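Local coordinates for penicillin-binding protein PbpB (PDB 6KGU) that synthesises cross-linked peptidoglycan from lipid intermediates for the mycobacterial cell wall and is inactivated by beta-lactam antibiotics such as aztreonam, at residues Val304-Trp308 with Lys323-Val327. Residues are numbered along the deposited sequence; the frame is centred on the assembly and turned at random.
Sequences VHDAW and KSSNV. With AZR (2-({[(1Z)-1-(2-amino-1,3-thiazol-4-yl)-2-oxo-2-{[(2S,3S)-1-oxo-3-(sulfoamino)butan-2-yl]amino}ethylidene]amino}oxy)-2-methylpropanoic acid), chain B.
The carboxylate of Asp306 ties the end of strand 302-305 to the start of helix 326-336, on the rim of the aztreonam-filled active site of this transpeptidase domain. Segments Val304-Trp308 and Lys323-Val327 run roughly antiparallel, 149° apart end to end, closest at Asp306 and Asn326 (CA to CA 5.5 Å). Val304 and His305 are extended; Ala307 (phi/psi -76/1) breaks the extension. Ser324, with positive phi (64°), follows helix 317-323 and leads into Ser325, the N-cap, whose short hydroxyl can reach back to Gly328 N. Asp306 (chi1 m) suits a helix start, its carboxylate accepting two hydrogen bonds from the other segment: OD1 from Val327 N at 2.8 Å, OD2 from Ser325 OG at 2.7 Å. His310 NE2 also bonds OD2. A water bridges Ala307 N (2.9 Å) and Ser324 O (2.8 Å). The six-membered ring of Trp308 (chi1 p) reaches the turn, CH2 3.3 Å from Lys323 O; its NE1 hydrogen-bonds to Tyr315 OH. Toward the strand, Val304 CG1 meets Asn326 CB at 4.0 Å. Ser324-Ser325-Asn326 is consistent with the family's SxN motif: Ser324 OG accepts from AZR N12 (2.9 Å) and bonds Lys272 and Lys475, near the probable acylated Ser269. The Asn326 amide serves two partners, ND2 donating to AZR O10 (2.5 Å) and OD1 bonding Lys272. Ala307's small methyl fits against the ligand, CB 3.4 Å from AZR C7. Around this contact, Val327 packs against Ile297 of strand 296-299, the hairpin partner of 302-305, while Ser325 O hydrogen-bonds to Thr329 OG1 in the first turn of helix 326-336.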
ATOM      1  N   VAL A 304      26.090   7.986   8.239  1.00 45.67           N
ATOM      2  CA  VAL A 304      24.785   8.334   7.693  1.00 47.41           C
ATOM      3  C   VAL A 304      24.789   9.815   7.369  1.00 45.89           C
ATOM      4  O   VAL A 304      25.221  10.632   8.186  1.00 44.22           O
ATOM      5  CB  VAL A 304      23.645   7.979   8.660  1.00 49.97           C
ATOM      6  CG1 VAL A 304      22.331   7.962   7.902  1.00 45.85           C
ATOM      7  CG2 VAL A 304      23.909   6.631   9.288  1.00 43.94           C
ATOM      8  N   HIS A 305      24.313  10.151   6.173  1.00 39.47           N
ATOM      9  CA  HIS A 305      24.353  11.496   5.633  1.00 40.26           C
ATOM     10  C   HIS A 305      22.956  11.828   5.131  1.00 41.41           C
ATOM     11  O   HIS A 305      22.228  10.948   4.669  1.00 40.90           O
ATOM     12  CB  HIS A 305      25.406  11.595   4.503  1.00 43.02           C
ATOM     13  CG  HIS A 305      25.734  12.995   4.068  0.34 46.19           C
ATOM     14  ND1 HIS A 305      27.008  13.389   3.703  0.62 48.98           N
ATOM     15  CD2 HIS A 305      24.956  14.100   3.920  0.42 48.96           C
ATOM     16  CE1 HIS A 305      26.992  14.667   3.360  1.00 46.80           C
ATOM     17  NE2 HIS A 305      25.763  15.122   3.479  0.65 49.57           N
ATOM     18  N   ASP A 306      22.571  13.091   5.253  1.00 34.49           N
ATOM     19  CA  ASP A 306      21.294  13.495   4.689  1.00 30.92           C
ATOM     20  C   ASP A 306      21.410  13.650   3.170  1.00 37.78           C
ATOM     21  O   ASP A 306      22.501  13.724   2.608  1.00 39.37           O
ATOM     22  CB  ASP A 306      20.816  14.783   5.352  1.00 31.85           C
ATOM     23  CG  ASP A 306      20.152  14.525   6.715  1.00 28.17           C
ATOM     24  OD1 ASP A 306      19.879  13.348   7.040  1.00 31.23           O
ATOM     25  OD2 ASP A 306      19.884  15.496   7.443  1.00 30.23           O
ATOM     26  N   ALA A 307      20.267  13.673   2.496  1.00 40.93           N
ATOM     27  CA  ALA A 307      20.276  13.733   1.037  1.00 40.04           C
ATOM     28  C   ALA A 307      20.618  15.118   0.497  1.00 45.70           C
ATOM     29  O   ALA A 307      20.605  15.313  -0.725  1.00 41.91           O
ATOM     30  CB  ALA A 307      18.928  13.289   0.477  1.00 36.67           C
ATOM     31  N   TRP A 308      20.890  16.086   1.368  1.00 38.32           N
ATOM     32  CA  TRP A 308      21.349  17.404   0.956  1.00 38.46           C
ATOM     33  C   TRP A 308      22.462  17.799   1.912  1.00 46.18           C
ATOM     34  O   TRP A 308      22.491  17.354   3.058  1.00 40.75           O
ATOM     35  CB  TRP A 308      20.211  18.457   0.932  1.00 40.81           C
ATOM     36  CG  TRP A 308      19.538  18.732   2.268  1.00 42.43           C
ATOM     37  CD1 TRP A 308      19.673  19.861   3.037  1.00 35.85           C
ATOM     38  CD2 TRP A 308      18.611  17.881   2.965  1.00 33.09           C
ATOM     39  NE1 TRP A 308      18.906  19.753   4.176  1.00 35.47           N
ATOM     40  CE2 TRP A 308      18.246  18.550   4.158  1.00 37.46           C
ATOM     41  CE3 TRP A 308      18.062  16.615   2.703  1.00 37.97           C
ATOM     42  CZ2 TRP A 308      17.355  17.991   5.093  1.00 31.48           C
ATOM     43  CZ3 TRP A 308      17.171  16.060   3.634  1.00 32.87           C
ATOM     44  CH2 TRP A 308      16.826  16.755   4.812  1.00 30.54           C
ATOM     45  N   LYS A 323      11.050  17.126   6.127  1.00 28.85           N
ATOM     46  CA  LYS A 323      12.165  17.260   5.187  1.00 29.33           C
ATOM     47  C   LYS A 323      12.882  15.943   4.933  1.00 31.61           C
ATOM     48  O   LYS A 323      13.701  15.871   4.009  1.00 27.01           O
ATOM     49  CB  LYS A 323      13.184  18.296   5.688  1.00 28.22           C
ATOM     50  CG  LYS A 323      12.637  19.735   5.668  1.00 33.10           C
ATOM     51  CD  LYS A 323      13.723  20.794   5.753  1.00 48.16           C
ATOM     52  CE  LYS A 323      13.118  22.204   5.879  1.00 46.71           C
ATOM     53  NZ  LYS A 323      12.327  22.605   4.666  1.00 40.37           N
ATOM     54  N   SER A 324      12.582  14.914   5.724  1.00 27.83           N
ATOM     55  CA  SER A 324      13.166  13.579   5.602  1.00 29.09           C
ATOM     56  C   SER A 324      14.678  13.612   5.861  1.00 31.38           C
ATOM     57  O   SER A 324      15.491  13.206   5.029  1.00 30.05           O
ATOM     58  CB  SER A 324      12.845  12.955   4.241  1.00 25.59           C
ATOM     59  OG  SER A 324      12.808  11.524   4.326  1.00 30.37           O
ATOM     60  N   SER A 325      15.044  14.106   7.048  1.00 27.84           N
ATOM     61  CA  SER A 325      16.425  14.031   7.521  1.00 27.33           C
ATOM     62  C   SER A 325      16.681  12.630   8.067  1.00 27.90           C
ATOM     63  O   SER A 325      16.055  12.223   9.054  1.00 27.68           O
ATOM     64  CB  SER A 325      16.692  15.093   8.587  1.00 25.02           C
ATOM     65  OG  SER A 325      17.958  14.880   9.204  1.00 28.62           O
ATOM     66  N   ASN A 326      17.545  11.865   7.381  1.00 29.25           N
ATOM     67  CA  ASN A 326      17.990  10.576   7.908  1.00 31.81           C
ATOM     68  C   ASN A 326      18.722  10.754   9.233  1.00 32.68           C
ATOM     69  O   ASN A 326      18.526   9.972  10.170  1.00 30.56           O
ATOM     70  CB  ASN A 326      18.923   9.859   6.918  1.00 33.50           C
ATOM     71  CG  ASN A 326      18.216   9.369   5.653  1.00 34.34           C
ATOM     72  OD1 ASN A 326      16.991   9.338   5.562  1.00 32.86           O
ATOM     73  ND2 ASN A 326      19.013   8.969   4.670  1.00 40.91           N
ATOM     74  N   VAL A 327      19.596  11.760   9.310  1.00 28.67           N
ATOM     75  CA  VAL A 327      20.345  12.012  10.539  1.00 31.60           C
ATOM     76  C   VAL A 327      19.396  12.342  11.687  1.00 29.70           C
ATOM     77  O   VAL A 327      19.519  11.802  12.793  1.00 28.68           O
ATOM     78  CB  VAL A 327      21.371  13.134  10.314  1.00 29.92           C
ATOM     79  CG1 VAL A 327      21.998  13.563  11.647  1.00 32.47           C
ATOM     80  CG2 VAL A 327      22.459  12.673   9.310  1.00 35.19           C
TER
HETATM   81  C7  AZR B 701      16.138  11.384   0.976  1.00 36.47           C
HETATM   82  S8  AZR B 701      17.221   3.038   1.995  1.00 64.23           S
HETATM   83  O9  AZR B 701      13.538   7.753   1.424  1.00 31.29           O
HETATM   84  O10 AZR B 701      18.122   8.140   2.446  1.00 42.19           O
HETATM   85  O11 AZR B 701      18.692   8.421  -0.638  1.00 47.11           O
HETATM   86  N12 AZR B 701      13.801  10.894   1.634  1.00 32.34           N
HETATM   87  N13 AZR B 701      16.261   8.159   1.130  1.00 34.59           N
HETATM   88  N14 AZR B 701      18.648   7.002  -0.496  1.00 46.91           N
HETATM   89  N15 AZR B 701      18.183   4.262  -0.073  1.00 49.67           N
HETATM   90  N16 AZR B 701      18.053   1.926  -0.311  1.00 45.76           N
HETATM   91  S17 AZR B 701      12.674  11.487   0.673  1.00 34.08           S
HETATM   92  C18 AZR B 701      15.051  10.330   1.094  1.00 32.77           C
HETATM   93  C19 AZR B 701      15.477   9.104   1.919  1.00 36.57           C
HETATM   94  C20 AZR B 701      14.161   8.359   2.259  1.00 34.25           C
HETATM   95  C21 AZR B 701      17.479   7.710   1.490  1.00 45.67           C
HETATM   96  C22 AZR B 701      18.035   6.673   0.577  1.00 49.18           C
HETATM   97  C23 AZR B 701      19.310   8.842  -1.834  1.00 55.36           C
HETATM   98  C24 AZR B 701      17.854   5.229   0.871  1.00 46.61           C
HETATM   99  C25 AZR B 701      17.334   4.761   2.035  1.00 45.57           C
HETATM  100  C26 AZR B 701      17.893   3.061   0.382  1.00 48.50           C
HETATM  101  C27 AZR B 701      18.364   8.459  -2.958  1.00 52.32           C
HETATM  102  C28 AZR B 701      19.550  10.341  -1.803  1.00 53.23           C
HETATM  103  C29 AZR B 701      20.640   8.103  -1.964  1.00 48.12           C
HETATM  104  O30 AZR B 701      21.204   7.572  -1.031  1.00 54.18           O
HETATM  105  O31 AZR B 701      21.124   8.144  -3.166  1.00 56.48           O
HETATM  106  O32 AZR B 701      13.142  12.714   0.143  1.00 36.19           O
HETATM  107  O33 AZR B 701      11.483  11.877   1.601  1.00 32.28           O
HETATM  108  O34 AZR B 701      12.218  10.441  -0.166  1.00 37.19           O
HETATM  109  O   HOH W   1      18.147  12.756   4.204  1.00 33.35           O